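Local structure of reticulocyte-binding protein 2a (Plasmodium vivax, 4Z8N) at residues A[3-8]-A[19-24]; A[212-217]-A[271-276]; A[190-195]-A[199-204]. The protein probably binds receptors on reticulocytes during parasite invasion, this chain being its largely helical erythrocyte-binding domain. All blocks are in the same frame, centred on the assembly; numbering follows the deposited sequence.

Contact 1. Residues A[3-8]-A[19-24]; sequences DILRYL and STVYPF
Thr-20 meets Leu-5 and Leu-8 with every part of its side chain, which carries the one hydrogen bond between 3-8 and 19-24. Its CB lies 3.6 Å from Leu-5 CD2, within van der Waals range. One branch beyond CB, OG1 donates to Leu-8 O at 2.7 Å; the C=O...donor angle of 161° places the hydroxyl almost straight off the end of the carbonyl. With chi1 at 50°, OG1 stands between the backbone N and the carbonyl carbon of Thr-20, and this rotation delivers it to Leu-8 O. The methyl branch, CG2, reaches the same oxygen at 3.3 Å. Leu-5 CD2 also packs on the hydroxyl, 3.3 Å from Thr-20 OG1. Alongside, Val-21 CG1 sits 4.0 Å from Leu-5 CB and 3.6 Å from Leu-5 O.

Local turns shape both partners. An Asx turn from Asp-3 OD1 to Leu-5 N opens the 3-10 segment 4-6, and an ST turn from Ser-19 OG to Val-21 N (3.2 Å) shapes the chain beside Thr-20. The segments flank the open end of the small antiparallel hairpin of strands 9-11 and 17-19, one leading in and the other leading out; a side-chain hydroxyl, not a backbone N-H, links them there. Tyr-111 of helix 94-115 touches Leu-5, Leu-8 and Thr-20, while Arg-269 of helix 246-297 bonds Leu-5 O and touches Val-21.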
loop_
_atom_site.group_PDB
_atom_site.type_symbol
_atom_site.label_atom_id
_atom_site.label_comp_id
_atom_site.label_asym_id
_atom_site.label_seq_id
_atom_site.Cartn_x
_atom_site.Cartn_y
_atom_site.Cartn_z
ATOM N N ASP A 3 3.201 7.857 12.971
ATOM C CA ASP A 3 2.103 8.015 12.027
ATOM C C ASP A 3 1.778 6.661 11.411
ATOM O O ASP A 3 2.496 6.175 10.533
ATOM C CB ASP A 3 2.452 9.032 10.938
ATOM C CG ASP A 3 1.311 9.259 9.957
ATOM O OD1 ASP A 3 0.164 8.863 10.258
ATOM O OD2 ASP A 3 1.562 9.844 8.882
ATOM N N ILE A 4 0.688 6.061 11.873
ATOM C CA ILE A 4 0.314 4.718 11.458
ATOM C C ILE A 4 -0.031 4.652 9.964
ATOM O O ILE A 4 0.077 3.592 9.343
ATOM C CB ILE A 4 -0.876 4.197 12.306
ATOM C CG1 ILE A 4 -0.991 2.675 12.212
ATOM C CG2 ILE A 4 -2.179 4.891 11.916
ATOM C CD1 ILE A 4 -1.993 2.083 13.183
ATOM N N LEU A 5 -0.411 5.786 9.381
ATOM C CA LEU A 5 -0.799 5.820 7.970
ATOM C C LEU A 5 0.400 5.691 7.032
ATOM O O LEU A 5 0.233 5.560 5.821
ATOM C CB LEU A 5 -1.562 7.105 7.651
ATOM C CG LEU A 5 -2.942 7.243 8.293
ATOM C CD1 LEU A 5 -3.754 8.326 7.599
ATOM C CD2 LEU A 5 -3.680 5.917 8.270
ATOM N N ARG A 6 1.602 5.726 7.591
ATOM C CA ARG A 6 2.811 5.540 6.796
ATOM C C ARG A 6 2.931 4.117 6.258
ATOM O O ARG A 6 3.660 3.875 5.295
ATOM C CB ARG A 6 4.054 5.885 7.619
ATOM C CG ARG A 6 4.296 7.376 7.777
ATOM C CD ARG A 6 5.645 7.657 8.422
ATOM N NE ARG A 6 5.728 7.142 9.785
ATOM C CZ ARG A 6 6.800 7.259 10.560
ATOM N NH1 ARG A 6 7.884 7.875 10.108
ATOM N NH2 ARG A 6 6.791 6.763 11.790
ATOM N N TYR A 7 2.216 3.179 6.877
ATOM C CA TYR A 7 2.359 1.770 6.515
ATOM C C TYR A 7 1.047 0.991 6.506
ATOM O O TYR A 7 0.963 -0.075 5.896
ATOM C CB TYR A 7 3.346 1.078 7.466
ATOM C CG TYR A 7 2.964 1.132 8.934
ATOM C CD1 TYR A 7 2.115 0.183 9.493
ATOM C CD2 TYR A 7 3.463 2.130 9.763
ATOM C CE1 TYR A 7 1.773 0.230 10.839
ATOM C CE2 TYR A 7 3.128 2.187 11.104
ATOM C CZ TYR A 7 2.283 1.236 11.638
ATOM O OH TYR A 7 1.953 1.300 12.974
ATOM N N LEU A 8 0.025 1.507 7.179
ATOM C CA LEU A 8 -1.180 0.713 7.390
ATOM C C LEU A 8 -2.084 0.668 6.162
ATOM O O LEU A 8 -2.859 1.585 5.903
ATOM C CB LEU A 8 -1.970 1.234 8.592
ATOM C CG LEU A 8 -3.163 0.352 8.977
ATOM C CD1 LEU A 8 -2.725 -1.091 9.205
ATOM C CD2 LEU A 8 -3.874 0.895 10.204
ATOM N N SER A 19 -5.843 1.016 0.558
ATOM C CA SER A 19 -4.936 1.907 1.262
ATOM C C SER A 19 -5.688 2.942 2.092
ATOM O O SER A 19 -6.782 3.370 1.728
ATOM C CB SER A 19 -4.001 2.601 0.271
ATOM O OG SER A 19 -3.074 3.435 0.939
ATOM N N THR A 20 -5.094 3.334 3.214
ATOM C CA THR A 20 -5.690 4.341 4.082
ATOM C C THR A 20 -5.332 5.749 3.621
ATOM O O THR A 20 -5.803 6.734 4.189
ATOM C CB THR A 20 -5.243 4.160 5.543
ATOM O OG1 THR A 20 -3.816 4.046 5.593
ATOM C CG2 THR A 20 -5.871 2.913 6.145
ATOM N N VAL A 21 -4.496 5.836 2.591
ATOM C CA VAL A 21 -4.071 7.124 2.056
ATOM C C VAL A 21 -4.451 7.268 0.580
ATOM O O VAL A 21 -4.614 6.275 -0.133
ATOM C CB VAL A 21 -2.545 7.326 2.215
ATOM C CG1 VAL A 21 -2.138 7.199 3.677
ATOM C CG2 VAL A 21 -1.776 6.340 1.356
ATOM N N TYR A 22 -4.610 8.513 0.141
ATOM C CA TYR A 22 -4.947 8.833 -1.245
ATOM C C TYR A 22 -3.981 8.146 -2.209
ATOM O O TYR A 22 -2.779 8.126 -1.961
ATOM C CB TYR A 22 -4.918 10.352 -1.438
ATOM C CG TYR A 22 -5.360 10.841 -2.799
ATOM C CD1 TYR A 22 -4.465 10.908 -3.862
ATOM C CD2 TYR A 22 -6.666 11.260 -3.016
ATOM C CE1 TYR A 22 -4.863 11.360 -5.103
ATOM C CE2 TYR A 22 -7.071 11.718 -4.255
ATOM C CZ TYR A 22 -6.167 11.764 -5.295
ATOM O OH TYR A 22 -6.567 12.219 -6.530
ATOM N N PRO A 23 -4.495 7.581 -3.316
ATOM C CA PRO A 23 -5.889 7.563 -3.774
ATOM C C PRO A 23 -6.689 6.328 -3.345
ATOM O O PRO A 23 -7.665 5.991 -4.016
ATOM C CB PRO A 23 -5.734 7.585 -5.291
ATOM C CG PRO A 23 -4.509 6.759 -5.519
ATOM C CD PRO A 23 -3.592 7.015 -4.335
ATOM N N PHE A 24 -6.259 5.662 -2.274
ATOM C CA PHE A 24 -7.029 4.602 -1.607
ATOM C C PHE A 24 -7.218 3.312 -2.419
ATOM O O PHE A 24 -6.963 2.219 -1.910
ATOM C CB PHE A 24 -8.398 5.146 -1.183
ATOM C CG PHE A 24 -8.323 6.471 -0.474
ATOM C CD1 PHE A 24 -7.802 6.557 0.808
ATOM C CD2 PHE A 24 -8.761 7.631 -1.093
ATOM C CE1 PHE A 24 -7.725 7.774 1.460
ATOM C CE2 PHE A 24 -8.687 8.852 -0.448
ATOM C CZ PHE A 24 -8.167 8.924 0.830
#

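Contact 2. Residues A[212-217]-A[271-276]; sequences LDIITI and DTTTAA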
loop_
_atom_site.group_PDB
_atom_site.type_symbol
_atom_site.label_atom_id
_atom_site.label_comp_id
_atom_site.label_asym_id
_atom_site.label_seq_id
_atom_site.Cartn_x
_atom_site.Cartn_y
_atom_site.Cartn_z
ATOM N N LEU A 212 6.923 -7.016 12.263
ATOM C CA LEU A 212 6.698 -8.123 11.341
ATOM C C LEU A 212 5.449 -7.869 10.493
ATOM O O LEU A 212 5.419 -8.203 9.308
ATOM C CB LEU A 212 6.577 -9.449 12.101
ATOM C CG LEU A 212 7.877 -10.015 12.691
ATOM C CD1 LEU A 212 7.599 -11.223 13.574
ATOM C CD2 LEU A 212 8.863 -10.382 11.594
ATOM N N ASP A 213 4.429 -7.266 11.100
ATOM C CA ASP A 213 3.195 -6.924 10.386
ATOM C C ASP A 213 3.437 -5.875 9.309
ATOM O O ASP A 213 2.882 -5.955 8.214
ATOM C CB ASP A 213 2.128 -6.418 11.357
ATOM C CG ASP A 213 1.547 -7.523 12.210
ATOM O OD1 ASP A 213 1.544 -8.687 11.756
ATOM O OD2 ASP A 213 1.092 -7.224 13.333
ATOM N N ILE A 214 4.252 -4.881 9.641
ATOM C CA ILE A 214 4.647 -3.855 8.684
ATOM C C ILE A 214 5.399 -4.485 7.512
ATOM O O ILE A 214 5.174 -4.127 6.355
ATOM C CB ILE A 214 5.527 -2.776 9.352
ATOM C CG1 ILE A 214 4.703 -1.955 10.346
ATOM C CG2 ILE A 214 6.137 -1.858 8.314
ATOM C CD1 ILE A 214 5.519 -0.939 11.120
ATOM N N ILE A 215 6.283 -5.430 7.813
ATOM C CA ILE A 215 7.035 -6.132 6.771
ATOM C C ILE A 215 6.097 -6.926 5.862
ATOM O O ILE A 215 6.269 -6.933 4.641
ATOM C CB ILE A 215 8.104 -7.064 7.383
ATOM C CG1 ILE A 215 9.221 -6.226 8.005
ATOM C CG2 ILE A 215 8.686 -8.001 6.329
ATOM C CD1 ILE A 215 10.341 -7.038 8.600
ATOM N N THR A 216 5.097 -7.571 6.457
ATOM C CA THR A 216 4.092 -8.302 5.687
ATOM C C THR A 216 3.379 -7.387 4.687
ATOM O O THR A 216 3.218 -7.738 3.520
ATOM C CB THR A 216 3.055 -8.967 6.608
ATOM O OG1 THR A 216 3.704 -9.956 7.418
ATOM C CG2 THR A 216 1.964 -9.642 5.793
ATOM N N ILE A 217 2.963 -6.210 5.149
ATOM C CA ILE A 217 2.370 -5.206 4.267
ATOM C C ILE A 217 3.374 -4.749 3.206
ATOM O O ILE A 217 3.038 -4.619 2.028
ATOM C CB ILE A 217 1.880 -3.978 5.061
ATOM C CG1 ILE A 217 0.794 -4.384 6.055
ATOM C CG2 ILE A 217 1.350 -2.908 4.122
ATOM C CD1 ILE A 217 0.375 -3.264 6.989
ATOM N N ASP A 271 7.997 3.277 0.213
ATOM C CA ASP A 271 8.911 4.269 0.773
ATOM C C ASP A 271 8.627 4.523 2.254
ATOM O O ASP A 271 9.481 4.278 3.107
ATOM C CB ASP A 271 8.822 5.581 -0.017
ATOM C CG ASP A 271 9.942 6.561 0.324
ATOM O OD1 ASP A 271 10.429 6.568 1.475
ATOM O OD2 ASP A 271 10.341 7.334 -0.574
ATOM N N THR A 272 7.427 5.017 2.552
ATOM C CA THR A 272 7.068 5.403 3.916
ATOM C C THR A 272 7.090 4.221 4.886
ATOM O O THR A 272 7.284 4.401 6.086
ATOM C CB THR A 272 5.677 6.068 3.959
ATOM O OG1 THR A 272 4.713 5.217 3.327
ATOM C CG2 THR A 272 5.705 7.409 3.237
ATOM N N THR A 273 6.893 3.016 4.359
ATOM C CA THR A 273 6.949 1.796 5.162
ATOM C C THR A 273 8.336 1.607 5.774
ATOM O O THR A 273 8.471 1.229 6.939
ATOM C CB THR A 273 6.578 0.560 4.313
ATOM O OG1 THR A 273 5.167 0.555 4.069
ATOM C CG2 THR A 273 6.959 -0.724 5.022
ATOM N N THR A 274 9.361 1.897 4.981
ATOM C CA THR A 274 10.749 1.794 5.418
ATOM C C THR A 274 11.053 2.747 6.573
ATOM O O THR A 274 11.733 2.380 7.533
ATOM C CB THR A 274 11.714 2.089 4.254
ATOM O OG1 THR A 274 11.411 1.224 3.153
ATOM C CG2 THR A 274 13.164 1.884 4.681
ATOM N N ALA A 275 10.547 3.972 6.471
ATOM C CA ALA A 275 10.754 4.981 7.504
ATOM C C ALA A 275 10.088 4.573 8.814
ATOM O O ALA A 275 10.580 4.891 9.898
ATOM C CB ALA A 275 10.224 6.331 7.042
ATOM N N ALA A 276 8.962 3.877 8.709
ATOM C CA ALA A 276 8.256 3.411 9.894
ATOM C C ALA A 276 9.085 2.352 10.614
ATOM O O ALA A 276 9.172 2.346 11.838
ATOM C CB ALA A 276 6.888 2.867 9.523
#
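Thr-273, which meets Ile-214 across the contact, has its OG1 bonded to the backbone O of Arg-269, one turn earlier on its own helix. The shortest sound polar bond within the segments is the helical one from Thr-216 N to Leu-212 O, at 2.9 Å, and none crosses between them. With OG1 of Thr-273 beside the backbone N (chi1 -74°), CG2 is the branch that faces the other helix. It meets Ile-214 CG2 at 3.6 Å, methyl to methyl, and the two side chains run antiparallel past one another.

The other branch of Ile-214 is stretched out, CD1 lying anti to CA (chi2 176°), and reaches the next turn of the partner helix: CD1 is 4.3 Å from Ala-276 CB. One isoleucine thus spans two residues about one turn apart on the facing helix, Thr-273 and Ala-276. The CA atoms of Ile-214 and Thr-273 approach to 7.0 Å, a close spacing that fits the small side chains on the 271-276 side.

All three touching residues are buried. Helices 199-237 and 246-297 run in roughly opposite directions here; Tyr-7, from the N-terminal loop, packs on Ile-214, Thr-273 and Ala-276, and helix 168-194 touches the neighbouring Leu-212 and Ile-215.

Contact 3. Residues A[190-195]-A[199-204]; sequences KVKQEI and VTISAI
No flat group lies between Ile-201 and the side chains it meets, Val-191, Lys-192 and Ile-195. The amide of Gln-193 and the carboxylate of Glu-194 are on the 190-195 side but take no part across the contact; at the end of the amide, Lys-190 NZ donates to Gln-193 OE1 at 2.7 Å, nearly in line with the carbonyl bond (164°). The motif is an antiparallel helical hairpin: helix 168-194 turns through a short loop into helix 199-237, and 190-195 and 199-204 are the two arms next to that turn.

Ile-201 supplies the whole second side of the contact. Its chain is extended at chi2 (179°), which pushes CD1 forward to where two branches meet it: Val-191 CG1 at 4.0 Å and Ile-195 CG2 at 4.1 Å. Val-191 and Ile-201 lie alongside, pointing contrary ways, whereas Ile-195 comes in at a slant. Ile-201 is buried, with Met-188 of helix 168-194 and Leu-291 of helix 246-297 also against it.

Lys-192, exposed at the margin, contributes its aliphatic part. Its chain bends farther out, bringing NZ back to bond Met-188 O, while its CG rests 4.1 Å from Ile-201 CG2.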
loop_
_atom_site.group_PDB
_atom_site.type_symbol
_atom_site.label_atom_id
_atom_site.label_comp_id
_atom_site.label_asym_id
_atom_site.label_seq_id
_atom_site.Cartn_x
_atom_site.Cartn_y
_atom_site.Cartn_z
ATOM N N LYS A 190 13.045 -17.588 24.898
ATOM C CA LYS A 190 14.013 -18.078 25.873
ATOM C C LYS A 190 14.058 -17.152 27.088
ATOM O O LYS A 190 14.273 -17.600 28.214
ATOM C CB LYS A 190 15.404 -18.202 25.242
ATOM C CG LYS A 190 16.423 -18.891 26.131
ATOM C CD LYS A 190 15.967 -20.295 26.492
ATOM C CE LYS A 190 16.517 -20.723 27.837
ATOM N NZ LYS A 190 15.963 -22.037 28.261
ATOM N N VAL A 191 13.850 -15.859 26.849
ATOM C CA VAL A 191 13.840 -14.860 27.915
ATOM C C VAL A 191 12.691 -15.100 28.894
ATOM O O VAL A 191 12.876 -15.038 30.114
ATOM C CB VAL A 191 13.733 -13.431 27.345
ATOM C CG1 VAL A 191 13.486 -12.425 28.458
ATOM C CG2 VAL A 191 14.988 -13.074 26.566
ATOM N N LYS A 192 11.507 -15.390 28.360
ATOM C CA LYS A 192 10.330 -15.610 29.197
ATOM C C LYS A 192 10.442 -16.881 30.042
ATOM O O LYS A 192 9.713 -17.048 31.018
ATOM C CB LYS A 192 9.067 -15.664 28.338
ATOM C CG LYS A 192 8.546 -14.294 27.917
ATOM C CD LYS A 192 7.156 -14.388 27.303
ATOM C CE LYS A 192 7.212 -14.374 25.780
ATOM N NZ LYS A 192 8.463 -13.755 25.260
ATOM N N GLN A 193 11.354 -17.773 29.668
ATOM C CA GLN A 193 11.606 -18.971 30.461
ATOM C C GLN A 193 12.479 -18.656 31.672
ATOM O O GLN A 193 12.449 -19.371 32.672
ATOM C CB GLN A 193 12.275 -20.058 29.614
ATOM C CG GLN A 193 11.348 -20.786 28.655
ATOM C CD GLN A 193 12.054 -21.911 27.913
ATOM O OE1 GLN A 193 13.279 -21.914 27.792
ATOM N NE2 GLN A 193 11.282 -22.874 27.422
ATOM N N GLU A 194 13.253 -17.581 31.575
ATOM C CA GLU A 194 14.261 -17.265 32.583
ATOM C C GLU A 194 13.903 -16.048 33.434
ATOM O O GLU A 194 14.349 -15.927 34.574
ATOM C CB GLU A 194 15.617 -17.037 31.907
ATOM C CG GLU A 194 16.127 -18.234 31.116
ATOM C CD GLU A 194 16.461 -19.421 32.003
ATOM O OE1 GLU A 194 16.852 -19.204 33.169
ATOM O OE2 GLU A 194 16.331 -20.571 31.533
ATOM N N ILE A 195 13.105 -15.146 32.874
ATOM C CA ILE A 195 12.782 -13.891 33.543
ATOM C C ILE A 195 11.279 -13.751 33.763
ATOM O O ILE A 195 10.482 -14.065 32.878
ATOM C CB ILE A 195 13.292 -12.674 32.728
ATOM C CG1 ILE A 195 14.760 -12.862 32.340
ATOM C CG2 ILE A 195 13.105 -11.378 33.506
ATOM C CD1 ILE A 195 15.695 -12.971 33.522
ATOM N N VAL A 199 6.461 -5.263 31.767
ATOM C CA VAL A 199 5.968 -4.438 30.664
ATOM C C VAL A 199 7.023 -4.222 29.575
ATOM O O VAL A 199 6.683 -4.065 28.403
ATOM C CB VAL A 199 5.464 -3.063 31.162
ATOM C CG1 VAL A 199 4.192 -3.233 31.981
ATOM C CG2 VAL A 199 6.539 -2.346 31.969
ATOM N N THR A 200 8.297 -4.221 29.959
ATOM C CA THR A 200 9.378 -4.087 28.985
ATOM C C THR A 200 9.412 -5.299 28.057
ATOM O O THR A 200 9.541 -5.159 26.842
ATOM C CB THR A 200 10.748 -3.921 29.670
ATOM O OG1 THR A 200 10.756 -2.711 30.435
ATOM C CG2 THR A 200 11.868 -3.866 28.632
ATOM N N ILE A 201 9.285 -6.487 28.639
ATOM C CA ILE A 201 9.210 -7.717 27.858
ATOM C C ILE A 201 7.979 -7.702 26.956
ATOM O O ILE A 201 8.057 -8.043 25.775
ATOM C CB ILE A 201 9.173 -8.964 28.769
ATOM C CG1 ILE A 201 10.535 -9.168 29.439
ATOM C CG2 ILE A 201 8.775 -10.207 27.979
ATOM C CD1 ILE A 201 10.590 -10.365 30.374
ATOM N N SER A 202 6.847 -7.292 27.520
ATOM C CA SER A 202 5.600 -7.221 26.769
ATOM C C SER A 202 5.710 -6.240 25.606
ATOM O O SER A 202 5.194 -6.497 24.519
ATOM C CB SER A 202 4.446 -6.825 27.690
ATOM O OG SER A 202 4.288 -7.764 28.739
ATOM N N ALA A 203 6.394 -5.122 25.833
ATOM C CA ALA A 203 6.566 -4.100 24.801
ATOM C C ALA A 203 7.432 -4.584 23.632
ATOM O O ALA A 203 7.151 -4.284 22.474
ATOM C CB ALA A 203 7.162 -2.833 25.413
ATOM N N ILE A 204 8.488 -5.325 23.956
ATOM C CA ILE A 204 9.416 -5.886 22.975
ATOM C C ILE A 204 8.680 -6.838 22.039
ATOM O O ILE A 204 8.748 -6.747 20.807
ATOM C CB ILE A 204 10.559 -6.634 23.693
ATOM C CG1 ILE A 204 11.491 -5.642 24.376
ATOM C CG2 ILE A 204 11.343 -7.505 22.749
ATOM C CD1 ILE A 204 12.609 -6.301 25.140
#

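How the contacts relate
Contacts 1 and 2 adjoin, their centres 11 Å apart, with the 3-8 segment as the bridge. Arg-6 O and Thr-272 OG1, 2.6 Å apart, probably form a hydrogen bond, and the ring of Tyr-7 spans both helices of contact 2: Tyr-7 CD1 is 3.5 Å from Ile-214 CG1 and Tyr-7 CD2 is 3.5 Å from Ala-276 CB. The N-terminal loop is thereby joined to the helical body. Contact 3 stands apart at the hairpin turn, its centre about 24 Å from that of contact 2 and about 32 Å from that of contact 1, touching neither; helix 199-237 connects it to contact 2. All three lie away from the disulfides and from Glu-120, a calcium ligand of this protein, though no calcium is bound to this chain.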